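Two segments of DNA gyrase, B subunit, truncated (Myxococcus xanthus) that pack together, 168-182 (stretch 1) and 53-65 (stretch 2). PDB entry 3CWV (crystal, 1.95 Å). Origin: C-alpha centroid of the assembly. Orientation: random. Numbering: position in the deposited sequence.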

ATOM      1  N   ALA A 168     -14.999 -17.019   0.687  1.00 33.35           N
ATOM      2  CA  ALA A 168     -14.586 -16.740   2.047  1.00 32.86           C
ATOM      3  C   ALA A 168     -13.280 -15.930   2.103  1.00 31.83           C
ATOM      4  O   ALA A 168     -12.288 -16.302   1.512  1.00 31.21           O
ATOM      5  CB  ALA A 168     -14.474 -18.056   2.849  1.00 34.79           C
ATOM      6  N   PHE A 169     -13.296 -14.788   2.785  1.00 31.46           N
ATOM      7  CA  PHE A 169     -12.061 -14.019   2.971  1.00 33.78           C
ATOM      8  C   PHE A 169     -11.221 -14.528   4.120  1.00 33.93           C
ATOM      9  O   PHE A 169     -11.756 -14.885   5.164  1.00 36.32           O
ATOM     10  CB  PHE A 169     -12.392 -12.545   3.202  1.00 33.26           C
ATOM     11  CG  PHE A 169     -12.964 -11.879   2.000  1.00 32.41           C
ATOM     12  CD1 PHE A 169     -12.141 -11.548   0.917  1.00 31.18           C
ATOM     13  CD2 PHE A 169     -14.324 -11.612   1.922  1.00 32.74           C
ATOM     14  CE1 PHE A 169     -12.677 -10.928  -0.204  1.00 29.51           C
ATOM     15  CE2 PHE A 169     -14.857 -11.006   0.798  1.00 39.41           C
ATOM     16  CZ  PHE A 169     -14.028 -10.663  -0.270  1.00 33.27           C
ATOM     17  N   ASP A 170      -9.904 -14.556   3.923  1.00 33.28           N
ATOM     18  CA  ASP A 170      -8.935 -14.864   4.957  1.00 33.85           C
ATOM     19  C   ASP A 170      -8.759 -13.569   5.778  1.00 33.58           C
ATOM     20  O   ASP A 170      -8.076 -12.641   5.331  1.00 31.00           O
ATOM     21  CB  ASP A 170      -7.621 -15.272   4.284  1.00 33.38           C
ATOM     22  CG  ASP A 170      -6.543 -15.704   5.275  1.00 39.52           C
ATOM     23  OD1 ASP A 170      -6.497 -15.212   6.424  1.00 39.51           O
ATOM     24  OD2 ASP A 170      -5.722 -16.558   4.892  1.00 41.66           O
ATOM     25  N   ARG A 171      -9.394 -13.498   6.949  1.00 32.83           N
ATOM     26  CA  ARG A 171      -9.301 -12.318   7.827  1.00 35.15           C
ATOM     27  C   ARG A 171      -7.875 -11.936   8.206  1.00 34.81           C
ATOM     28  O   ARG A 171      -7.533 -10.741   8.274  1.00 32.91           O
ATOM     29  CB  ARG A 171     -10.097 -12.510   9.117  1.00 36.46           C
ATOM     30  CG  ARG A 171     -11.447 -11.873   9.131  1.00 41.44           C
ATOM     31  CD  ARG A 171     -12.396 -12.655   8.297  1.00 50.87           C
ATOM     32  NE  ARG A 171     -13.754 -12.569   8.825  1.00 60.52           N
ATOM     33  CZ  ARG A 171     -14.804 -13.167   8.271  1.00 62.72           C
ATOM     34  NH1 ARG A 171     -16.010 -13.030   8.816  1.00 62.25           N
ATOM     35  NH2 ARG A 171     -14.646 -13.902   7.171  1.00 59.03           N
ATOM     36  N   ALA A 172      -7.050 -12.951   8.458  1.00 34.47           N
ATOM     37  CA  ALA A 172      -5.652 -12.729   8.834  1.00 32.70           C
ATOM     38  C   ALA A 172      -4.854 -12.018   7.755  1.00 31.00           C
ATOM     39  O   ALA A 172      -4.054 -11.112   8.055  1.00 29.23           O
ATOM     40  CB  ALA A 172      -4.966 -14.068   9.205  1.00 34.23           C
ATOM     41  N   ARG A 173      -5.007 -12.432   6.496  1.00 29.71           N
ATOM     42  CA  ARG A 173      -4.243 -11.752   5.442  1.00 29.76           C
ATOM     43  C   ARG A 173      -4.754 -10.328   5.146  1.00 28.94           C
ATOM     44  O   ARG A 173      -3.966  -9.444   4.836  1.00 29.66           O
ATOM     45  CB  ARG A 173      -4.125 -12.607   4.169  1.00 31.52           C
ATOM     46  CG  ARG A 173      -5.082 -12.305   3.082  1.00 34.93           C
ATOM     47  CD  ARG A 173      -4.729 -13.108   1.847  1.00 38.51           C
ATOM     48  NE  ARG A 173      -4.786 -14.538   2.133  1.00 46.04           N
ATOM     49  CZ  ARG A 173      -4.986 -15.482   1.217  1.00 46.84           C
ATOM     50  NH1 ARG A 173      -5.116 -15.156  -0.065  1.00 43.19           N
ATOM     51  NH2 ARG A 173      -5.056 -16.754   1.588  1.00 46.55           N
ATOM     52  N   LEU A 174      -6.060 -10.112   5.260  1.00 27.14           N
ATOM     53  CA  LEU A 174      -6.631  -8.763   5.170  1.00 29.18           C
ATOM     54  C   LEU A 174      -6.126  -7.845   6.296  1.00 29.42           C
ATOM     55  O   LEU A 174      -5.727  -6.704   6.018  1.00 31.85           O
ATOM     56  CB  LEU A 174      -8.169  -8.800   5.104  1.00 25.44           C
ATOM     57  CG  LEU A 174      -8.806  -9.502   3.885  1.00 27.97           C
ATOM     58  CD1 LEU A 174     -10.297  -9.287   3.950  1.00 26.86           C
ATOM     59  CD2 LEU A 174      -8.217  -9.011   2.524  1.00 28.61           C
ATOM     60  N   SER A 175      -6.104  -8.329   7.548  1.00 31.07           N
ATOM     61  CA  SER A 175      -5.514  -7.555   8.667  1.00 30.59           C
ATOM     62  C   SER A 175      -4.053  -7.239   8.442  1.00 30.73           C
ATOM     63  O   SER A 175      -3.618  -6.117   8.709  1.00 29.27           O
ATOM     64  CB  SER A 175      -5.644  -8.245  10.043  1.00 32.53           C
ATOM     65  OG  SER A 175      -6.882  -8.896  10.164  1.00 42.98           O
ATOM     66  N   ARG A 176      -3.279  -8.213   7.958  1.00 30.68           N
ATOM     67  CA  ARG A 176      -1.880  -7.948   7.614  1.00 31.35           C
ATOM     68  C   ARG A 176      -1.725  -6.853   6.556  1.00 29.31           C
ATOM     69  O   ARG A 176      -0.816  -6.051   6.647  1.00 30.64           O
ATOM     70  CB  ARG A 176      -1.156  -9.217   7.156  1.00 33.70           C
ATOM     71  CG  ARG A 176      -0.694 -10.111   8.308  1.00 41.11           C
ATOM     72  CD  ARG A 176       0.239 -11.204   7.823  1.00 46.20           C
ATOM     73  NE  ARG A 176      -0.450 -12.144   6.940  1.00 49.89           N
ATOM     74  CZ  ARG A 176      -1.165 -13.183   7.366  1.00 51.72           C
ATOM     75  NH1 ARG A 176      -1.290 -13.417   8.664  1.00 55.65           N
ATOM     76  NH2 ARG A 176      -1.759 -13.984   6.492  1.00 53.20           N
ATOM     77  N   ARG A 177      -2.592  -6.824   5.547  1.00 29.54           N
ATOM     78  CA  ARG A 177      -2.485  -5.792   4.512  1.00 27.37           C
ATOM     79  C   ARG A 177      -2.815  -4.420   5.104  1.00 25.82           C
ATOM     80  O   ARG A 177      -2.244  -3.393   4.712  1.00 26.61           O
ATOM     81  CB  ARG A 177      -3.392  -6.111   3.318  1.00 27.76           C
ATOM     82  CG  ARG A 177      -3.440  -5.052   2.216  1.00 31.46           C
ATOM     83  CD  ARG A 177      -2.154  -4.945   1.387  1.00 45.83           C
ATOM     84  NE  ARG A 177      -1.810  -6.209   0.731  1.00 53.15           N
ATOM     85  CZ  ARG A 177      -1.738  -6.408  -0.588  1.00 50.68           C
ATOM     86  NH1 ARG A 177      -1.976  -5.424  -1.465  1.00 45.37           N
ATOM     87  NH2 ARG A 177      -1.405  -7.613  -1.031  1.00 49.18           N
ATOM     88  N   CYS A 178      -3.731  -4.398   6.054  1.00 23.79           N
ATOM     89  CA  CYS A 178      -4.081  -3.145   6.711  1.00 27.09           C
ATOM     90  C   CYS A 178      -2.888  -2.614   7.530  1.00 28.95           C
ATOM     91  O   CYS A 178      -2.583  -1.418   7.517  1.00 27.52           O
ATOM     92  CB  CYS A 178      -5.292  -3.345   7.611  1.00 25.32           C
ATOM     93  SG  CYS A 178      -6.877  -3.505   6.758  1.00 26.66           S
ATOM     94  N   ASN A 179      -2.226  -3.520   8.246  1.00 28.28           N
ATOM     95  CA  ASN A 179      -1.040  -3.180   9.027  1.00 28.97           C
ATOM     96  C   ASN A 179       0.054  -2.585   8.124  1.00 28.71           C
ATOM     97  O   ASN A 179       0.658  -1.562   8.476  1.00 27.67           O
ATOM     98  CB  ASN A 179      -0.571  -4.444   9.778  1.00 27.66           C
ATOM     99  CG  ASN A 179       0.489  -4.169  10.848  1.00 36.34           C
ATOM    100  OD1 ASN A 179       1.016  -3.049  11.010  1.00 35.51           O
ATOM    101  ND2 ASN A 179       0.828  -5.226  11.573  1.00 32.48           N
ATOM    102  N   GLU A 180       0.290  -3.205   6.962  1.00 27.99           N
ATOM    103  CA  GLU A 180       1.252  -2.702   5.991  1.00 30.03           C
ATOM    104  C   GLU A 180       0.889  -1.316   5.506  1.00 29.74           C
ATOM    105  O   GLU A 180       1.752  -0.473   5.358  1.00 28.79           O
ATOM    106  CB  GLU A 180       1.268  -3.563   4.746  1.00 31.86           C
ATOM    107  CG  GLU A 180       1.783  -4.933   4.927  1.00 38.21           C
ATOM    108  CD  GLU A 180       1.767  -5.687   3.615  1.00 48.08           C
ATOM    109  OE1 GLU A 180       1.361  -5.102   2.573  1.00 42.42           O
ATOM    110  OE2 GLU A 180       2.153  -6.868   3.631  1.00 54.60           O
ATOM    111  N   LEU A 181      -0.385  -1.113   5.188  1.00 29.33           N
ATOM    112  CA  LEU A 181      -0.863   0.182   4.717  1.00 30.01           C
ATOM    113  C   LEU A 181      -0.595   1.312   5.751  1.00 29.14           C
ATOM    114  O   LEU A 181      -0.140   2.406   5.384  1.00 27.68           O
ATOM    115  CB  LEU A 181      -2.352   0.092   4.372  1.00 29.72           C
ATOM    116  CG  LEU A 181      -3.113   1.392   4.104  1.00 34.96           C
ATOM    117  CD1 LEU A 181      -2.573   2.088   2.854  1.00 36.21           C
ATOM    118  CD2 LEU A 181      -4.615   1.150   3.977  1.00 33.74           C
ATOM    119  N   ALA A 182      -0.866   1.046   7.031  1.00 26.40           N
ATOM    120  CA  ALA A 182      -0.493   1.994   8.095  1.00 25.85           C
ATOM    121  C   ALA A 182       1.008   2.322   8.120  1.00 26.15           C
ATOM    122  O   ALA A 182       1.395   3.479   8.345  1.00 27.23           O
ATOM    123  CB  ALA A 182      -0.955   1.481   9.475  1.00 26.92           C
TER
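Stretch 2, residues 53-65: DVVLEVGGDGSIA

Stretch 2, a β-hairpin, packs on the helix of stretch 1 through a mainly apolar contact that buries 441 Å², both sides summed, and has no direct hydrogen bond across it. Strand 53-58 runs antiparallel to helix 171-182, at 178° between their N-to-C directions and 10.4 Å between axes at closest approach. A type I turn from Gly59 to Gly62 then reverses the chain into the strand beginning at Ile64; Glu57 and Ala65 pair there, with N to O distances of 2.8 Å in both directions. Extended backbone alternates its side chains, so Val54, Leu56 and Val58 point toward the helix while Val55 points away. Because the directions oppose, Val54 CG1 meets Leu181 CD2 (4.4 Å), Leu56 CD2 lies against Cys178 SG (3.8 Å) and Leu174 CB (4.2 Å), and Val58 CG2 reaches Leu174 CD1 (3.9 Å). Ahead of the helix, Phe169 takes Ile64 CD1 over one ring face, 3.6 Å from the ring centroid, a CH-π contact; Gly62 O lies at the ring edge, 3.4 Å from Phe169 CE2. Val58 CG1 covers one face of the Arg171 guanidinium, 3.7 Å from Arg171 CZ. Water 1 adds a polar link, accepting from Arg171 NH1 (2.8 Å) and donating to Val58 O (3.0 Å).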

ATOM      1  N   ASP A  53      -8.101   8.629   7.635  1.00 25.22           N
ATOM      2  CA  ASP A  53      -8.701   7.433   8.279  1.00 27.16           C
ATOM      3  C   ASP A  53      -9.229   6.470   7.222  1.00 25.82           C
ATOM      4  O   ASP A  53      -9.870   6.900   6.257  1.00 25.02           O
ATOM      5  CB  ASP A  53      -9.864   7.775   9.222  1.00 25.94           C
ATOM      6  CG  ASP A  53      -9.533   8.891  10.184  1.00 33.94           C
ATOM      7  OD1 ASP A  53      -9.191   8.589  11.338  1.00 28.64           O
ATOM      8  OD2 ASP A  53      -9.599  10.066   9.766  1.00 36.44           O
ATOM      9  N   VAL A  54      -8.970   5.176   7.429  1.00 24.78           N
ATOM     10  CA  VAL A  54      -9.460   4.102   6.559  1.00 23.67           C
ATOM     11  C   VAL A  54      -9.958   2.983   7.466  1.00 23.90           C
ATOM     12  O   VAL A  54      -9.226   2.553   8.375  1.00 24.49           O
ATOM     13  CB  VAL A  54      -8.300   3.514   5.676  1.00 26.50           C
ATOM     14  CG1 VAL A  54      -8.813   2.331   4.814  1.00 26.95           C
ATOM     15  CG2 VAL A  54      -7.687   4.578   4.809  1.00 28.94           C
ATOM     16  N   VAL A  55     -11.185   2.525   7.243  1.00 24.60           N
ATOM     17  CA  VAL A  55     -11.762   1.395   7.984  1.00 24.01           C
ATOM     18  C   VAL A  55     -12.191   0.285   7.021  1.00 25.24           C
ATOM     19  O   VAL A  55     -13.005   0.511   6.132  1.00 25.11           O
ATOM     20  CB  VAL A  55     -12.994   1.814   8.766  1.00 26.37           C
ATOM     21  CG1 VAL A  55     -13.492   0.643   9.668  1.00 25.64           C
ATOM     22  CG2 VAL A  55     -12.661   3.041   9.627  1.00 27.67           C
ATOM     23  N   LEU A  56     -11.657  -0.915   7.227  1.00 23.15           N
ATOM     24  CA  LEU A  56     -12.029  -2.083   6.446  1.00 22.09           C
ATOM     25  C   LEU A  56     -12.864  -3.007   7.339  1.00 25.24           C
ATOM     26  O   LEU A  56     -12.488  -3.338   8.480  1.00 24.01           O
ATOM     27  CB  LEU A  56     -10.781  -2.807   5.923  1.00 19.57           C
ATOM     28  CG  LEU A  56     -11.073  -4.092   5.147  1.00 25.86           C
ATOM     29  CD1 LEU A  56     -11.783  -3.712   3.828  1.00 20.91           C
ATOM     30  CD2 LEU A  56      -9.817  -4.907   4.846  1.00 24.57           C
ATOM     31  N   GLU A  57     -13.993  -3.439   6.814  1.00 25.68           N
ATOM     32  CA  GLU A  57     -14.927  -4.225   7.608  1.00 30.11           C
ATOM     33  C   GLU A  57     -15.315  -5.472   6.827  1.00 31.74           C
ATOM     34  O   GLU A  57     -15.709  -5.400   5.656  1.00 28.46           O
ATOM     35  CB  GLU A  57     -16.140  -3.356   7.899  1.00 30.65           C
ATOM     36  CG  GLU A  57     -17.108  -3.849   8.898  1.00 43.11           C
ATOM     37  CD  GLU A  57     -18.132  -2.766   9.205  1.00 51.38           C
ATOM     38  OE1 GLU A  57     -19.252  -2.823   8.647  1.00 56.99           O
ATOM     39  OE2 GLU A  57     -17.795  -1.837   9.975  1.00 52.05           O
ATOM     40  N   VAL A  58     -15.172  -6.627   7.470  1.00 33.93           N
ATOM     41  CA  VAL A  58     -15.611  -7.897   6.882  1.00 35.91           C
ATOM     42  C   VAL A  58     -16.818  -8.392   7.690  1.00 36.93           C
ATOM     43  O   VAL A  58     -16.796  -8.399   8.917  1.00 36.80           O
ATOM     44  CB  VAL A  58     -14.477  -8.958   6.875  1.00 36.82           C
ATOM     45  CG1 VAL A  58     -14.880 -10.185   6.064  1.00 39.69           C
ATOM     46  CG2 VAL A  58     -13.229  -8.367   6.302  1.00 37.75           C
ATOM     47  N   GLY A  59     -17.883  -8.742   6.998  1.00 37.79           N
ATOM     48  CA  GLY A  59     -19.077  -9.224   7.664  1.00 42.37           C
ATOM     49  C   GLY A  59     -19.151 -10.728   7.525  1.00 44.38           C
ATOM     50  O   GLY A  59     -18.411 -11.325   6.731  1.00 43.59           O
ATOM     51  N   GLY A  60     -20.052 -11.338   8.293  1.00 47.11           N
ATOM     52  CA  GLY A  60     -20.296 -12.780   8.218  1.00 47.33           C
ATOM     53  C   GLY A  60     -20.919 -13.215   6.906  1.00 47.89           C
ATOM     54  O   GLY A  60     -20.799 -14.372   6.514  1.00 51.20           O
ATOM     55  N   ASP A  61     -21.571 -12.287   6.212  1.00 47.28           N
ATOM     56  CA  ASP A  61     -22.239 -12.592   4.949  1.00 44.66           C
ATOM     57  C   ASP A  61     -21.333 -12.538   3.707  1.00 42.77           C
ATOM     58  O   ASP A  61     -21.820 -12.563   2.573  1.00 43.13           O
ATOM     59  CB  ASP A  61     -23.408 -11.646   4.768  1.00 46.83           C
ATOM     60  CG  ASP A  61     -22.969 -10.221   4.505  1.00 49.45           C
ATOM     61  OD1 ASP A  61     -21.823  -9.854   4.893  1.00 37.56           O
ATOM     62  OD2 ASP A  61     -23.785  -9.489   3.890  1.00 49.63           O
ATOM     63  N   GLY A  62     -20.021 -12.473   3.918  1.00 37.74           N
ATOM     64  CA  GLY A  62     -19.066 -12.452   2.802  1.00 36.18           C
ATOM     65  C   GLY A  62     -18.935 -11.091   2.111  1.00 34.95           C
ATOM     66  O   GLY A  62     -18.218 -10.954   1.108  1.00 33.31           O
ATOM     67  N   SER A  63     -19.623 -10.087   2.651  1.00 31.78           N
ATOM     68  CA  SER A  63     -19.501  -8.729   2.126  1.00 30.37           C
ATOM     69  C   SER A  63     -18.249  -8.042   2.697  1.00 28.28           C
ATOM     70  O   SER A  63     -17.646  -8.497   3.676  1.00 27.32           O
ATOM     71  CB  SER A  63     -20.762  -7.912   2.427  1.00 29.97           C
ATOM     72  OG  SER A  63     -20.789  -7.500   3.785  1.00 31.53           O
ATOM     73  N   ILE A  64     -17.873  -6.923   2.081  1.00 27.21           N
ATOM     74  CA  ILE A  64     -16.673  -6.196   2.447  1.00 24.92           C
ATOM     75  C   ILE A  64     -17.082  -4.726   2.450  1.00 23.21           C
ATOM     76  O   ILE A  64     -17.790  -4.290   1.544  1.00 22.67           O
ATOM     77  CB  ILE A  64     -15.589  -6.358   1.343  1.00 26.79           C
ATOM     78  CG1 ILE A  64     -15.003  -7.767   1.355  1.00 28.81           C
ATOM     79  CG2 ILE A  64     -14.434  -5.323   1.514  1.00 30.26           C
ATOM     80  CD1 ILE A  64     -13.991  -8.035   2.482  1.00 33.45           C
ATOM     81  N   ALA A  65     -16.675  -3.962   3.446  1.00 23.71           N
ATOM     82  CA  ALA A  65     -16.887  -2.509   3.293  1.00 24.08           C
ATOM     83  C   ALA A  65     -15.602  -1.769   3.597  1.00 22.43           C
ATOM     84  O   ALA A  65     -14.860  -2.145   4.519  1.00 24.86           O
ATOM     85  CB  ALA A  65     -18.023  -2.013   4.196  1.00 26.70           C
TER
HETATM   86  O   HOH W   1     -16.289 -10.871  10.498  1.00 43.46           O